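Local coordinates for protein hydrolase (Rhizobium meliloti, PDB 5HOE) that removes acetyl groups from carbohydrates as an octameric esterase that belongs to the GDSL-like, SGNH-hydrolase family, at residues 127-132 / 146-151. Residues are numbered along the deposited sequence; the frame is centred on the assembly and turned at random.
Sequences KLVGQV and PKVLVV
In the alpha/beta/alpha sandwich of the SGNH hydrolases, helix 118-133 and strand 147-152 form the second half of a beta-alpha-beta crossover that starts from the neighbouring parallel strand 100-104. The helix runs back over one face of the sheet, so residues 127-132 and 147-151 lie nearly antiparallel, at 162°, with their axes 8.9 Å apart. Beta-branched valines, short and stiff, suit this tight apolar seam. V129 and V132, three residues apart, present the same side of the helix to the strand, while alternation along the strand turns V148 toward the helix and L149 to the other face, onto helix 212-229. V132 has CG1 anti to its backbone N (chi1 -178°), which carries that methyl between V148 of the strand and P146 just before it: V132 CG1 lies 3.5 Å from CG2 of V148 and 3.8 Å from CG of P146. The puckered proline ring meets V132 obliquely and adds apolar surface to the seam, and V132 also touches V101 on strand 100-104. V129 works through its other branch, CG2, anti to the carbonyl carbon. V129 CG2 stands 4.1 Å from V148 CG1 and meets V150 CG2 at 3.6 Å, with the V129 and V150 side chains crossing at about a right angle.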
loop_
_atom_site.group_PDB
_atom_site.type_symbol
_atom_site.label_atom_id
_atom_site.label_comp_id
_atom_site.label_asym_id
_atom_site.label_seq_id
_atom_site.Cartn_x
_atom_site.Cartn_y
_atom_site.Cartn_z
ATOM N N LYS A 127 22.577 3.335 -5.310
ATOM C CA LYS A 127 21.741 3.119 -4.133
ATOM C C LYS A 127 22.429 2.176 -3.154
ATOM O O LYS A 127 22.435 2.421 -1.938
ATOM C CB LYS A 127 20.376 2.555 -4.556
ATOM C CG LYS A 127 19.410 2.382 -3.418
ATOM C CD LYS A 127 18.100 1.804 -3.877
ATOM C CE LYS A 127 17.114 1.713 -2.723
ATOM N NZ LYS A 127 15.831 1.035 -3.109
ATOM N N LEU A 128 23.011 1.086 -3.665
ATOM C CA LEU A 128 23.680 0.129 -2.791
ATOM C C LEU A 128 24.916 0.746 -2.147
ATOM O O LEU A 128 25.163 0.548 -0.958
ATOM C CB LEU A 128 24.046 -1.141 -3.572
ATOM C CG LEU A 128 22.904 -1.895 -4.247
ATOM C CD1 LEU A 128 23.437 -3.043 -5.101
ATOM C CD2 LEU A 128 21.925 -2.368 -3.182
ATOM N N VAL A 129 25.690 1.514 -2.911
ATOM C CA VAL A 129 26.868 2.160 -2.352
ATOM C C VAL A 129 26.466 3.074 -1.198
ATOM O O VAL A 129 27.095 3.079 -0.129
ATOM C CB VAL A 129 27.640 2.920 -3.448
ATOM C CG1 VAL A 129 28.826 3.717 -2.851
ATOM C CG2 VAL A 129 28.163 1.976 -4.504
ATOM N N GLY A 130 25.401 3.851 -1.398
ATOM C CA GLY A 130 24.901 4.719 -0.346
ATOM C C GLY A 130 24.463 3.965 0.898
ATOM O O GLY A 130 24.631 4.454 2.013
ATOM N N GLN A 131 23.862 2.780 0.727
ATOM C CA GLN A 131 23.457 1.984 1.883
ATOM C C GLN A 131 24.668 1.555 2.701
ATOM O O GLN A 131 24.598 1.490 3.928
ATOM C CB GLN A 131 22.658 0.753 1.434
ATOM C CG GLN A 131 21.263 1.085 0.966
ATOM C CD GLN A 131 20.519 -0.073 0.377
ATOM O OE1 GLN A 131 21.116 -1.043 -0.079
ATOM N NE2 GLN A 131 19.193 0.028 0.370
ATOM N N VAL A 132 25.787 1.258 2.043
ATOM C CA VAL A 132 26.999 0.939 2.795
ATOM C C VAL A 132 27.542 2.180 3.490
ATOM O O VAL A 132 27.893 2.151 4.675
ATOM C CB VAL A 132 28.061 0.286 1.892
ATOM C CG1 VAL A 132 29.268 -0.060 2.713
ATOM C CG2 VAL A 132 27.510 -0.943 1.207
ATOM N N PRO A 146 31.981 0.725 6.438
ATOM C CA PRO A 146 33.008 0.066 5.626
ATOM C C PRO A 146 33.377 0.900 4.414
ATOM O O PRO A 146 32.630 1.780 3.984
ATOM C CB PRO A 146 32.307 -1.217 5.148
ATOM C CG PRO A 146 31.020 -1.296 5.852
ATOM C CD PRO A 146 30.676 0.056 6.319
ATOM N N LYS A 147 34.530 0.571 3.832
ATOM C CA LYS A 147 34.836 1.001 2.476
ATOM C C LYS A 147 34.012 0.181 1.477
ATOM O O LYS A 147 33.412 -0.854 1.816
ATOM C CB LYS A 147 36.334 0.842 2.198
ATOM C CG LYS A 147 37.211 1.772 3.040
ATOM C CD LYS A 147 38.686 1.532 2.798
ATOM C CE LYS A 147 39.538 2.671 3.380
ATOM N NZ LYS A 147 39.243 2.893 4.819
ATOM N N VAL A 148 33.990 0.643 0.223
ATOM C CA VAL A 148 33.185 0.030 -0.831
ATOM C C VAL A 148 34.071 -0.218 -2.047
ATOM O O VAL A 148 34.800 0.681 -2.491
ATOM C CB VAL A 148 31.978 0.903 -1.237
ATOM C CG1 VAL A 148 31.178 0.230 -2.351
ATOM C CG2 VAL A 148 31.080 1.145 -0.043
ATOM N N LEU A 149 33.988 -1.426 -2.607
ATOM C CA LEU A 149 34.581 -1.721 -3.906
ATOM C C LEU A 149 33.444 -2.070 -4.860
ATOM O O LEU A 149 32.798 -3.109 -4.704
ATOM C CB LEU A 149 35.593 -2.853 -3.805
ATOM C CG LEU A 149 36.187 -3.335 -5.131
ATOM C CD1 LEU A 149 36.944 -2.224 -5.879
ATOM C CD2 LEU A 149 37.082 -4.543 -4.888
ATOM N N VAL A 150 33.199 -1.188 -5.833
ATOM C CA VAL A 150 32.227 -1.432 -6.895
ATOM C C VAL A 150 32.909 -2.266 -7.973
ATOM O O VAL A 150 33.982 -1.899 -8.463
ATOM C CB VAL A 150 31.730 -0.097 -7.481
ATOM C CG1 VAL A 150 30.840 -0.327 -8.698
ATOM C CG2 VAL A 150 30.985 0.712 -6.412
ATOM N N VAL A 151 32.294 -3.375 -8.367
ATOM C CA VAL A 151 32.831 -4.241 -9.415
ATOM C C VAL A 151 31.853 -4.257 -10.569
ATOM O O VAL A 151 30.707 -4.705 -10.417
ATOM C CB VAL A 151 33.084 -5.671 -8.906
ATOM C CG1 VAL A 151 33.667 -6.570 -10.003
ATOM C CG2 VAL A 151 34.022 -5.624 -7.707
#